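Local coordinates for outer membrane protein SusF (Bacteroides thetaiotaomicron, PDB 4FE9), which binds starch at the cell surface before its transport into the periplasm for degradation, at residues M41-L54 with D85-S97. Sequence-based numbering, arbitrary orientation.
Sequences MDAATADSVEIAKL and DHVFKVALAQLDS. With EDO (1,2-ethanediol), chain D.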
ATOM      1  N   MET A  41      -3.099 -29.533  -9.126  1.00 12.90           N
ATOM      2  CA  MET A  41      -2.120 -30.056  -8.166  1.00 12.68           C
ATOM      3  C   MET A  41      -2.806 -31.066  -7.228  1.00 13.89           C
ATOM      4  O   MET A  41      -2.198 -32.058  -6.813  1.00 14.13           O
ATOM      5  CB  MET A  41      -1.494 -28.922  -7.352  1.00 12.05           C
ATOM      6  CG  MET A  41      -0.504 -28.070  -8.120  1.00 11.13           C
ATOM      7  SD  MET A  41       0.793 -29.079  -8.833  0.87 11.48           S
ATOM      8  CE  MET A  41       1.595 -29.683  -7.335  1.00 17.11           C
ATOM      9  N   ASP A  42      -4.063 -30.800  -6.879  1.00 13.54           N
ATOM     10  CA  ASP A  42      -4.811 -31.732  -6.007  1.00 14.18           C
ATOM     11  C   ASP A  42      -4.709 -33.132  -6.561  1.00 14.17           C
ATOM     12  O   ASP A  42      -4.509 -34.080  -5.824  1.00 14.22           O
ATOM     13  CB  ASP A  42      -6.276 -31.326  -5.928  1.00 12.45           C
ATOM     14  CG  ASP A  42      -6.527 -30.243  -4.917  1.00 16.26           C
ATOM     15  OD1 ASP A  42      -5.726 -30.095  -3.961  1.00 12.04           O
ATOM     16  OD2 ASP A  42      -7.527 -29.521  -5.072  1.00 14.07           O
ATOM     17  N   ALA A  43      -4.835 -33.254  -7.886  1.00 15.57           N
ATOM     18  CA  ALA A  43      -4.967 -34.554  -8.543  1.00 16.27           C
ATOM     19  C   ALA A  43      -3.628 -35.096  -9.074  1.00 18.76           C
ATOM     20  O   ALA A  43      -3.587 -36.158  -9.708  1.00 18.62           O
ATOM     21  CB  ALA A  43      -5.985 -34.470  -9.678  1.00 16.55           C
ATOM     22  N   ALA A  44      -2.573 -34.303  -8.968  1.00 19.99           N
ATOM     23  CA  ALA A  44      -1.360 -34.594  -9.752  1.00 22.52           C
ATOM     24  C   ALA A  44      -0.680 -35.798  -9.160  1.00 23.16           C
ATOM     25  O   ALA A  44      -0.576 -35.913  -7.958  1.00 24.53           O
ATOM     26  CB  ALA A  44      -0.417 -33.409  -9.753  1.00 22.37           C
ATOM     27  N   THR A  45      -0.234 -36.704 -10.019  1.00 25.40           N
ATOM     28  CA  THR A  45       0.394 -37.946  -9.572  1.00 28.51           C
ATOM     29  C   THR A  45       1.933 -38.028  -9.834  1.00 27.88           C
ATOM     30  O   THR A  45       2.658 -38.722  -9.118  1.00 29.95           O
ATOM     31  CB  THR A  45      -0.301 -39.167 -10.196  1.00 27.98           C
ATOM     32  OG1 THR A  45       0.498 -40.326  -9.948  1.00 36.33           O
ATOM     33  CG2 THR A  45      -0.481 -38.977 -11.745  1.00 28.00           C
ATOM     34  N   ALA A  46       2.407 -37.361 -10.876  1.00 26.54           N
ATOM     35  CA  ALA A  46       3.798 -37.514 -11.293  1.00 25.29           C
ATOM     36  C   ALA A  46       4.675 -36.472 -10.585  1.00 24.46           C
ATOM     37  O   ALA A  46       4.193 -35.417 -10.208  1.00 24.43           O
ATOM     38  CB  ALA A  46       3.907 -37.383 -12.821  1.00 24.51           C
ATOM     39  N   ASP A  47       5.955 -36.763 -10.370  1.00 22.42           N
ATOM     40  CA  ASP A  47       6.809 -35.720  -9.782  1.00 22.45           C
ATOM     41  C   ASP A  47       7.562 -34.854 -10.802  1.00 19.92           C
ATOM     42  O   ASP A  47       8.052 -33.789 -10.469  1.00 19.04           O
ATOM     43  CB  ASP A  47       7.743 -36.256  -8.710  1.00 23.05           C
ATOM     44  CG  ASP A  47       8.634 -37.325  -9.213  1.00 28.70           C
ATOM     45  OD1 ASP A  47       8.883 -38.307  -8.444  1.00 43.52           O
ATOM     46  OD2 ASP A  47       9.014 -37.263 -10.409  1.00 42.69           O
ATOM     47  N   SER A  48       7.549 -35.264 -12.058  1.00 19.06           N
ATOM     48  CA  SER A  48       7.979 -34.379 -13.133  1.00 18.62           C
ATOM     49  C   SER A  48       6.919 -34.320 -14.241  1.00 17.39           C
ATOM     50  O   SER A  48       6.141 -35.262 -14.415  1.00 16.86           O
ATOM     51  CB  SER A  48       9.281 -34.887 -13.694  1.00 19.79           C
ATOM     52  OG  SER A  48       9.036 -36.070 -14.424  1.00 23.10           O
ATOM     53  N   VAL A  49       6.835 -33.182 -14.931  1.00 15.71           N
ATOM     54  CA  VAL A  49       5.846 -33.001 -15.997  1.00 13.80           C
ATOM     55  C   VAL A  49       6.520 -32.495 -17.260  1.00 13.97           C
ATOM     56  O   VAL A  49       7.508 -31.774 -17.190  1.00 11.25           O
ATOM     57  CB  VAL A  49       4.758 -31.982 -15.578  1.00 13.49           C
ATOM     58  CG1 VAL A  49       3.813 -32.618 -14.516  1.00 14.57           C
ATOM     59  CG2 VAL A  49       5.402 -30.731 -15.012  1.00 10.78           C
ATOM     60  N   GLU A  50       5.939 -32.831 -18.408  1.00 12.97           N
ATOM     61  CA  GLU A  50       6.393 -32.334 -19.688  1.00 13.13           C
ATOM     62  C   GLU A  50       5.610 -31.135 -20.039  1.00 13.68           C
ATOM     63  O   GLU A  50       4.402 -31.239 -20.355  1.00 13.26           O
ATOM     64  CB  GLU A  50       6.143 -33.388 -20.760  1.00 13.56           C
ATOM     65  CG  GLU A  50       6.262 -34.802 -20.256  1.00 15.23           C
ATOM     66  CD  GLU A  50       6.406 -35.841 -21.397  1.00 29.83           C
ATOM     67  OE1 GLU A  50       5.737 -35.696 -22.448  1.00 29.77           O
ATOM     68  OE2 GLU A  50       7.135 -36.831 -21.212  1.00 32.20           O
ATOM     69  N   ILE A  51       6.286 -30.001 -20.176  1.00 12.19           N
ATOM     70  CA  ILE A  51       5.554 -28.761 -20.349  1.00 10.44           C
ATOM     71  C   ILE A  51       5.616 -28.174 -21.765  1.00  9.73           C
ATOM     72  O   ILE A  51       4.803 -27.309 -22.124  1.00  7.92           O
ATOM     73  CB  ILE A  51       5.920 -27.720 -19.282  1.00 10.88           C
ATOM     74  CG1 ILE A  51       7.389 -27.333 -19.394  1.00 10.87           C
ATOM     75  CG2 ILE A  51       5.629 -28.270 -17.895  1.00 11.45           C
ATOM     76  CD1 ILE A  51       7.761 -26.135 -18.500  1.00 16.35           C
ATOM     77  N   ALA A  52       6.562 -28.652 -22.569  1.00  8.91           N
ATOM     78  CA  ALA A  52       6.731 -28.143 -23.902  1.00  9.11           C
ATOM     79  C   ALA A  52       7.548 -29.121 -24.749  1.00 10.38           C
ATOM     80  O   ALA A  52       8.170 -30.056 -24.219  1.00 10.87           O
ATOM     81  CB  ALA A  52       7.381 -26.745 -23.880  1.00  9.72           C
ATOM     82  N   LYS A  53       7.492 -28.946 -26.062  1.00 11.60           N
ATOM     83  CA  LYS A  53       8.202 -29.834 -26.985  1.00 12.98           C
ATOM     84  C   LYS A  53       8.687 -28.999 -28.158  1.00 13.37           C
ATOM     85  O   LYS A  53       8.003 -28.084 -28.576  1.00 12.43           O
ATOM     86  CB  LYS A  53       7.261 -30.941 -27.470  1.00 13.68           C
ATOM     87  CG  LYS A  53       7.894 -31.978 -28.390  1.00 18.34           C
ATOM     88  CD  LYS A  53       6.830 -33.042 -28.811  1.00 27.97           C
ATOM     89  CE  LYS A  53       7.397 -34.060 -29.827  1.00 31.22           C
ATOM     90  NZ  LYS A  53       8.830 -34.300 -29.586  1.00 31.25           N
ATOM     91  N   LEU A  54       9.938 -29.216 -28.583  1.00 13.92           N
ATOM     92  CA  LEU A  54      10.404 -28.675 -29.853  1.00 15.19           C
ATOM     93  C   LEU A  54       9.940 -29.552 -30.988  1.00 15.78           C
ATOM     94  O   LEU A  54      10.280 -30.720 -31.048  1.00 16.53           O
ATOM     95  CB  LEU A  54      11.944 -28.571 -29.884  1.00 15.85           C
ATOM     96  CG  LEU A  54      12.501 -28.195 -31.261  1.00 16.48           C
ATOM     97  CD1 LEU A  54      12.048 -26.794 -31.611  1.00 14.08           C
ATOM     98  CD2 LEU A  54      13.998 -28.283 -31.261  1.00 24.79           C
ATOM     99  N   ASP A  85      14.153 -36.635 -27.355  1.00 23.91           N
ATOM    100  CA  ASP A  85      13.144 -36.219 -28.305  1.00 23.88           C
ATOM    101  C   ASP A  85      12.749 -34.740 -28.145  1.00 21.49           C
ATOM    102  O   ASP A  85      11.745 -34.295 -28.700  1.00 21.90           O
ATOM    103  CB  ASP A  85      11.903 -37.096 -28.156  1.00 24.61           C
ATOM    104  CG  ASP A  85      11.448 -37.668 -29.477  1.00 32.42           C
ATOM    105  OD1 ASP A  85      10.840 -36.903 -30.286  1.00 49.01           O
ATOM    106  OD2 ASP A  85      11.877 -38.808 -29.795  1.00 47.37           O
ATOM    107  N   HIS A  86      13.552 -33.990 -27.401  1.00 19.24           N
ATOM    108  CA  HIS A  86      13.359 -32.543 -27.270  1.00 17.07           C
ATOM    109  C   HIS A  86      12.013 -32.202 -26.615  1.00 15.48           C
ATOM    110  O   HIS A  86      11.431 -31.158 -26.881  1.00 14.59           O
ATOM    111  CB  HIS A  86      13.531 -31.837 -28.634  1.00 17.01           C
ATOM    112  CG  HIS A  86      14.889 -32.027 -29.242  1.00 21.84           C
ATOM    113  ND1 HIS A  86      15.113 -32.874 -30.306  1.00 28.30           N
ATOM    114  CD2 HIS A  86      16.112 -31.579 -28.854  1.00 26.97           C
ATOM    115  CE1 HIS A  86      16.407 -32.905 -30.578  1.00 35.15           C
ATOM    116  NE2 HIS A  86      17.040 -32.156 -29.691  1.00 29.39           N
ATOM    117  N   VAL A  87      11.649 -32.993 -25.616  1.00 13.87           N
ATOM    118  CA  VAL A  87      10.601 -32.617 -24.673  1.00 12.77           C
ATOM    119  C   VAL A  87      11.198 -32.010 -23.406  1.00 11.24           C
ATOM    120  O   VAL A  87      12.224 -32.461 -22.935  1.00 13.16           O
ATOM    121  CB  VAL A  87       9.708 -33.848 -24.299  1.00 11.96           C
ATOM    122  CG1 VAL A  87       8.612 -33.435 -23.354  1.00 12.87           C
ATOM    123  CG2 VAL A  87       9.128 -34.460 -25.546  1.00 10.49           C
ATOM    124  N   PHE A  88      10.639 -30.883 -22.979  1.00 10.51           N
ATOM    125  CA  PHE A  88      11.118 -30.138 -21.810  1.00 10.60           C
ATOM    126  C   PHE A  88      10.370 -30.540 -20.554  1.00 11.25           C
ATOM    127  O   PHE A  88       9.117 -30.568 -20.528  1.00 11.05           O
ATOM    128  CB  PHE A  88      10.992 -28.627 -22.056  1.00  9.48           C
ATOM    129  CG  PHE A  88      11.801 -28.150 -23.218  1.00  9.72           C
ATOM    130  CD1 PHE A  88      13.128 -27.733 -23.025  1.00 21.03           C
ATOM    131  CD2 PHE A  88      11.363 -28.366 -24.515  1.00 13.05           C
ATOM    132  CE1 PHE A  88      13.950 -27.440 -24.115  1.00 20.26           C
ATOM    133  CE2 PHE A  88      12.177 -28.063 -25.614  1.00 17.65           C
ATOM    134  CZ  PHE A  88      13.474 -27.609 -25.408  1.00 18.35           C
ATOM    135  N   LYS A  89      11.127 -30.972 -19.552  1.00 11.81           N
ATOM    136  CA  LYS A  89      10.561 -31.493 -18.288  1.00 11.69           C
ATOM    137  C   LYS A  89      10.962 -30.602 -17.117  1.00 12.76           C
ATOM    138  O   LYS A  89      12.116 -30.114 -17.054  1.00 11.08           O
ATOM    139  CB  LYS A  89      11.087 -32.896 -18.030  1.00 11.52           C
ATOM    140  CG  LYS A  89      10.590 -33.955 -18.981  1.00 15.24           C
ATOM    141  CD  LYS A  89      10.762 -35.320 -18.345  1.00 29.73           C
ATOM    142  CE  LYS A  89      10.899 -36.393 -19.396  1.00 42.04           C
ATOM    143  NZ  LYS A  89      10.478 -37.733 -18.889  1.00 47.50           N
ATOM    144  N   VAL A  90      10.053 -30.451 -16.145  1.00 11.08           N
ATOM    145  CA  VAL A  90      10.370 -29.793 -14.903  1.00 10.83           C
ATOM    146  C   VAL A  90       9.830 -30.637 -13.753  1.00 12.75           C
ATOM    147  O   VAL A  90       8.921 -31.454 -13.946  1.00 10.36           O
ATOM    148  CB  VAL A  90       9.758 -28.358 -14.819  1.00 10.03           C
ATOM    149  CG1 VAL A  90      10.417 -27.428 -15.865  1.00 12.99           C
ATOM    150  CG2 VAL A  90       8.228 -28.400 -15.018  1.00 12.47           C
ATOM    151  N   ALA A  91      10.376 -30.429 -12.553  1.00 11.14           N
ATOM    152  CA  ALA A  91       9.825 -31.060 -11.356  1.00 12.63           C
ATOM    153  C   ALA A  91       8.506 -30.363 -11.001  1.00 12.39           C
ATOM    154  O   ALA A  91       8.440 -29.146 -10.960  1.00 11.49           O
ATOM    155  CB  ALA A  91      10.860 -30.951 -10.122  1.00 12.25           C
ATOM    156  N   LEU A  92       7.446 -31.147 -10.855  1.00 12.73           N
ATOM    157  CA  LEU A  92       6.128 -30.581 -10.575  1.00 13.97           C
ATOM    158  C   LEU A  92       6.156 -29.656  -9.350  1.00 12.69           C
ATOM    159  O   LEU A  92       5.570 -28.566  -9.355  1.00 12.81           O
ATOM    160  CB  LEU A  92       5.096 -31.702 -10.374  1.00 13.24           C
ATOM    161  CG  LEU A  92       3.651 -31.204 -10.197  1.00 16.49           C
ATOM    162  CD1 LEU A  92       3.276 -30.241 -11.292  1.00 17.72           C
ATOM    163  CD2 LEU A  92       2.672 -32.349 -10.160  1.00 20.72           C
ATOM    164  N   ALA A  93       6.811 -30.092  -8.289  1.00 14.56           N
ATOM    165  CA  ALA A  93       6.839 -29.269  -7.061  1.00 14.01           C
ATOM    166  C   ALA A  93       7.445 -27.886  -7.339  1.00 14.09           C
ATOM    167  O   ALA A  93       7.011 -26.891  -6.772  1.00 13.59           O
ATOM    168  CB  ALA A  93       7.608 -29.980  -5.967  1.00 16.31           C
ATOM    169  N   GLN A  94       8.433 -27.804  -8.236  1.00 12.68           N
ATOM    170  CA  GLN A  94       9.075 -26.503  -8.463  1.00 13.08           C
ATOM    171  C   GLN A  94       8.269 -25.662  -9.428  1.00 12.12           C
ATOM    172  O   GLN A  94       8.275 -24.452  -9.333  1.00 12.23           O
ATOM    173  CB  GLN A  94      10.485 -26.664  -8.986  1.00 13.03           C
ATOM    174  CG  GLN A  94      11.319 -27.491  -8.088  1.00 17.95           C
ATOM    175  CD  GLN A  94      12.751 -27.580  -8.546  1.00 28.18           C
ATOM    176  OE1 GLN A  94      13.032 -27.965  -9.677  1.00 20.91           O
ATOM    177  NE2 GLN A  94      13.674 -27.281  -7.643  1.00 33.44           N
ATOM    178  N   LEU A  95       7.543 -26.316 -10.340  1.00 10.53           N
ATOM    179  CA  LEU A  95       6.625 -25.596 -11.222  1.00 10.75           C
ATOM    180  C   LEU A  95       5.491 -24.959 -10.388  1.00  9.36           C
ATOM    181  O   LEU A  95       5.157 -23.799 -10.557  1.00 11.09           O
ATOM    182  CB  LEU A  95       6.032 -26.547 -12.258  1.00  9.31           C
ATOM    183  CG  LEU A  95       5.069 -25.908 -13.279  1.00 11.58           C
ATOM    184  CD1 LEU A  95       5.747 -24.784 -14.074  1.00 14.08           C
ATOM    185  CD2 LEU A  95       4.562 -26.995 -14.243  1.00 12.30           C
ATOM    186  N   ASP A  96       4.959 -25.738  -9.473  1.00 10.11           N
ATOM    187  CA  ASP A  96       3.940 -25.272  -8.523  1.00 10.85           C
ATOM    188  C   ASP A  96       4.467 -24.106  -7.680  1.00  9.76           C
ATOM    189  O   ASP A  96       3.893 -23.044  -7.682  1.00 10.14           O
ATOM    190  CB  ASP A  96       3.495 -26.473  -7.654  1.00 10.23           C
ATOM    191  CG  ASP A  96       2.382 -26.119  -6.646  1.00 13.01           C
ATOM    192  OD1 ASP A  96       1.522 -25.258  -6.941  1.00 12.87           O
ATOM    193  OD2 ASP A  96       2.409 -26.682  -5.532  1.00 19.25           O
ATOM    194  N   SER A  97       5.678 -24.255  -7.141  1.00 11.87           N
ATOM    195  CA  SER A  97       6.357 -23.162  -6.418  0.50 11.87           C
ATOM    196  C   SER A  97       6.522 -21.913  -7.268  1.00 11.84           C
ATOM    197  O   SER A  97       6.320 -20.790  -6.808  1.00 11.58           O
ATOM    198  CB  SER A  97       7.738 -23.632  -5.913  0.50 12.40           C
ATOM    199  OG  SER A  97       7.589 -24.500  -4.811  0.50 11.56           O
TER
HETATM  200  C1  EDO D 509     -10.596 -28.864  -8.192  1.00 16.62           C
HETATM  201  O1  EDO D 509     -10.858 -27.812  -7.243  1.00 22.84           O
HETATM  202  C2  EDO D 509      -9.461 -29.733  -7.669  1.00 17.58           C
HETATM  203  O2  EDO D 509      -9.624 -29.962  -6.247  1.00 22.01           O
HETATM  204  O   HOH W   1       8.088 -32.706  -8.008  1.00 15.60           O
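Antiparallel pairing of strands 48-54 and 87-91, broken by a beta bulge, builds this part of the N-terminal domain, consistent with an Ig-like fold. Val49 and Val90 form a hydrogen-bonded pair, Val49 N to Val90 O being 2.9 Å. At the bulge, Ile51 and Ala52 stand against the single residue Phe88: Ile51 N donates to Phe88 O, and Phe88 N to Ala52 O (2.9 Å). Branched side chains suit the buried face: Val49 CG2 meets Val90 CG2 at 3.7 Å, and Leu95 CD2 reaches over both Val49 and Ile51. The other face is mixed, Ser48, Glu50, Lys89 and Lys53 standing beside Val87 and Ala91; Val87 CG1 packs on Glu50 CB (3.6 Å). Lys53, straight through chi3 and turned at chi4 (33°), brings NZ into a weak salt bridge with Asp85 OD1 (3.4 Å).

Where helix 92-97 begins, Asp47 O accepts Leu92 N at 2.7 Å from above the carbonyl plane, while a water links the same oxygen to Ala93 N, so two amides of the first turn are served. Met41, bent at chi2 and chi3, meets Leu92 tip to tip, SD to CD1 3.7 Å, and lays CE on Asp96, whose OD1 bonds Gln100. Leu92 and the flank of Asp96 would probably lose this flexible apolar cover if Met41 were an alanine. Leu92 CD2 also presses tightly on Ala44 CB (3.3 Å).

Strand 27-33 pairs antiparallel with the other edge of strand 48-54, and strand 111-122 supplies Ile115 and Ile117 beneath Ile51 and Phe88.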